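Local coordinates for protein probable thioesterase (Thermus thermophilus, PDB 1Z54) that probably hydrolyses fatty acyl-CoA thioesters, as a member of the 4-hydroxybenzoyl-CoA thioesterase family with a hotdog fold, at residues A[109-113]-A[114-118]. Numbering follows the deposited sequence.
Sequences CQVGE and RAARI
C109 and I118 meet where the chain, having doubled back at the end of strand 98-111, heads for helix 120-129. The cysteine's SG is anti to its backbone N (chi1 180°) and lies against the base of the isoleucine, 3.8 Å from I118 CA, while C109 CB packs 3.7 Å from I118 CG1. Small C109 and branched, apolar I118 suit this buried end, where V52 and F54 of strand 52-63 also touch the cysteine.

Next to it, Q110 and A115 form a non-hydrogen-bonded antiparallel pair, flanked by A116 N donating to C109 O (2.9 Å, 167° at the hydrogen) and V111 N to R114 O (3.1 Å). G112 and E113 make the exposed bend; both have positive phi, which glycine adopts without strain, and E113's charged chain can lie in solvent.

R114 starts close to the turn, CG between backbone N and carbonyl carbon (chi1 70°) and 3.2 Å from V111 O. Its long chain then runs outward, bending at chi3, until the guanidinium edge reaches a water that accepts from R114 NH2 (2.9 Å) and donates to V111 O (2.7 Å). Backbone bonds thus mainly hold the turn, with a water-bridged arginine at the exposed end and C109 and I118 packed at the buried one.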
ATOM      1  N   CYS A 109      18.992  13.604  -9.701  1.00 23.48           N
ATOM      2  CA  CYS A 109      18.138  14.779  -9.681  1.00 25.24           C
ATOM      3  C   CYS A 109      17.538  14.961 -11.058  1.00 26.57           C
ATOM      4  O   CYS A 109      18.250  14.966 -12.062  1.00 25.25           O
ATOM      5  CB  CYS A 109      18.922  16.033  -9.283  1.00 25.78           C
ATOM      6  SG  CYS A 109      17.908  17.550  -9.243  1.00 25.70           S
ATOM      7  N   GLN A 110      16.219  15.091 -11.104  1.00 28.36           N
ATOM      8  CA  GLN A 110      15.529  15.268 -12.370  1.00 31.93           C
ATOM      9  C   GLN A 110      14.868  16.637 -12.426  1.00 32.43           C
ATOM     10  O   GLN A 110      14.143  17.030 -11.513  1.00 32.76           O
ATOM     11  CB  GLN A 110      14.476  14.174 -12.546  1.00 33.10           C
ATOM     12  CG  GLN A 110      13.794  14.158 -13.905  1.00 35.36           C
ATOM     13  CD  GLN A 110      12.808  13.010 -14.033  1.00 35.53           C
ATOM     14  OE1 GLN A 110      13.162  11.847 -13.834  1.00 36.03           O
ATOM     15  NE2 GLN A 110      11.565  13.331 -14.371  1.00 36.30           N
ATOM     16  N   VAL A 111      15.143  17.368 -13.496  1.00 33.38           N
ATOM     17  CA  VAL A 111      14.557  18.686 -13.686  1.00 35.23           C
ATOM     18  C   VAL A 111      13.958  18.738 -15.086  1.00 34.71           C
ATOM     19  O   VAL A 111      14.676  18.696 -16.082  1.00 32.34           O
ATOM     20  CB  VAL A 111      15.621  19.807 -13.508  1.00 36.00           C
ATOM     21  CG1 VAL A 111      16.866  19.466 -14.275  1.00 39.13           C
ATOM     22  CG2 VAL A 111      15.078  21.136 -13.989  1.00 37.88           C
ATOM     23  N   GLY A 112      12.632  18.805 -15.152  1.00 36.46           N
ATOM     24  CA  GLY A 112      11.966  18.852 -16.442  1.00 38.67           C
ATOM     25  C   GLY A 112      12.214  17.611 -17.283  1.00 41.49           C
ATOM     26  O   GLY A 112      12.752  17.688 -18.395  1.00 42.29           O
ATOM     27  N   GLU A 113      11.824  16.462 -16.741  1.00 42.42           N
ATOM     28  CA  GLU A 113      11.971  15.174 -17.413  1.00 43.94           C
ATOM     29  C   GLU A 113      13.365  14.860 -17.967  1.00 43.70           C
ATOM     30  O   GLU A 113      13.499  14.386 -19.093  1.00 45.33           O
ATOM     31  CB  GLU A 113      10.932  15.048 -18.537  1.00 46.04           C
ATOM     32  CG  GLU A 113      10.869  13.659 -19.178  1.00 49.41           C
ATOM     33  CD  GLU A 113      10.466  12.565 -18.196  1.00 51.47           C
ATOM     34  OE1 GLU A 113      10.726  11.375 -18.484  1.00 52.58           O
ATOM     35  OE2 GLU A 113       9.877  12.890 -17.144  1.00 52.52           O
ATOM     36  N   ARG A 114      14.404  15.119 -17.181  1.00 42.08           N
ATOM     37  CA  ARG A 114      15.759  14.811 -17.618  1.00 40.12           C
ATOM     38  C   ARG A 114      16.740  14.872 -16.460  1.00 37.92           C
ATOM     39  O   ARG A 114      16.649  15.750 -15.607  1.00 38.22           O
ATOM     40  CB  ARG A 114      16.217  15.766 -18.733  1.00 40.83           C
ATOM     41  CG  ARG A 114      16.468  17.211 -18.308  1.00 41.83           C
ATOM     42  CD  ARG A 114      17.055  18.034 -19.462  1.00 42.17           C
ATOM     43  NE  ARG A 114      18.460  17.719 -19.734  1.00 40.91           N
ATOM     44  CZ  ARG A 114      19.484  18.200 -19.031  1.00 41.10           C
ATOM     45  NH1 ARG A 114      20.728  17.860 -19.341  1.00 40.32           N
ATOM     46  NH2 ARG A 114      19.266  19.033 -18.023  1.00 41.25           N
ATOM     47  N   ALA A 115      17.667  13.923 -16.422  1.00 35.09           N
ATOM     48  CA  ALA A 115      18.666  13.909 -15.367  1.00 33.44           C
ATOM     49  C   ALA A 115      19.520  15.162 -15.531  1.00 31.74           C
ATOM     50  O   ALA A 115      19.956  15.491 -16.639  1.00 30.43           O
ATOM     51  CB  ALA A 115      19.530  12.661 -15.478  1.00 35.61           C
ATOM     52  N   ALA A 116      19.749  15.871 -14.434  1.00 29.01           N
ATOM     53  CA  ALA A 116      20.548  17.084 -14.491  1.00 28.67           C
ATOM     54  C   ALA A 116      21.165  17.410 -13.141  1.00 28.94           C
ATOM     55  O   ALA A 116      20.927  16.715 -12.148  1.00 26.82           O
ATOM     56  CB  ALA A 116      19.691  18.246 -14.961  1.00 27.63           C
ATOM     57  N   ARG A 117      21.967  18.467 -13.114  1.00 27.97           N
ATOM     58  CA  ARG A 117      22.607  18.885 -11.878  1.00 30.04           C
ATOM     59  C   ARG A 117      21.542  19.457 -10.949  1.00 28.98           C
ATOM     60  O   ARG A 117      20.519  19.973 -11.402  1.00 25.66           O
ATOM     61  CB  ARG A 117      23.658  19.967 -12.140  1.00 33.44           C
ATOM     62  CG  ARG A 117      24.690  19.636 -13.210  1.00 37.93           C
ATOM     63  CD  ARG A 117      25.767  20.714 -13.257  1.00 41.81           C
ATOM     64  NE  ARG A 117      25.197  22.059 -13.173  1.00 46.44           N
ATOM     65  CZ  ARG A 117      24.384  22.596 -14.079  1.00 49.02           C
ATOM     66  NH1 ARG A 117      24.032  21.911 -15.159  1.00 51.34           N
ATOM     67  NH2 ARG A 117      23.914  23.824 -13.904  1.00 50.77           N
ATOM     68  N   ILE A 118      21.783  19.353  -9.649  1.00 27.87           N
ATOM     69  CA  ILE A 118      20.860  19.889  -8.656  1.00 27.69           C
ATOM     70  C   ILE A 118      20.922  21.416  -8.741  1.00 27.64           C
ATOM     71  O   ILE A 118      22.002  21.996  -8.664  1.00 26.42           O
ATOM     72  CB  ILE A 118      21.275  19.461  -7.239  1.00 27.29           C
ATOM     73  CG1 ILE A 118      21.209  17.937  -7.122  1.00 26.84           C
ATOM     74  CG2 ILE A 118      20.399  20.148  -6.209  1.00 26.68           C
ATOM     75  CD1 ILE A 118      21.771  17.391  -5.835  1.00 27.66           C
TER
HETATM   76  O   HOH W   1      21.175  13.845 -11.901  1.00 25.47           O
HETATM   77  O   HOH W   2      16.689  20.187 -17.191  1.00 35.10           O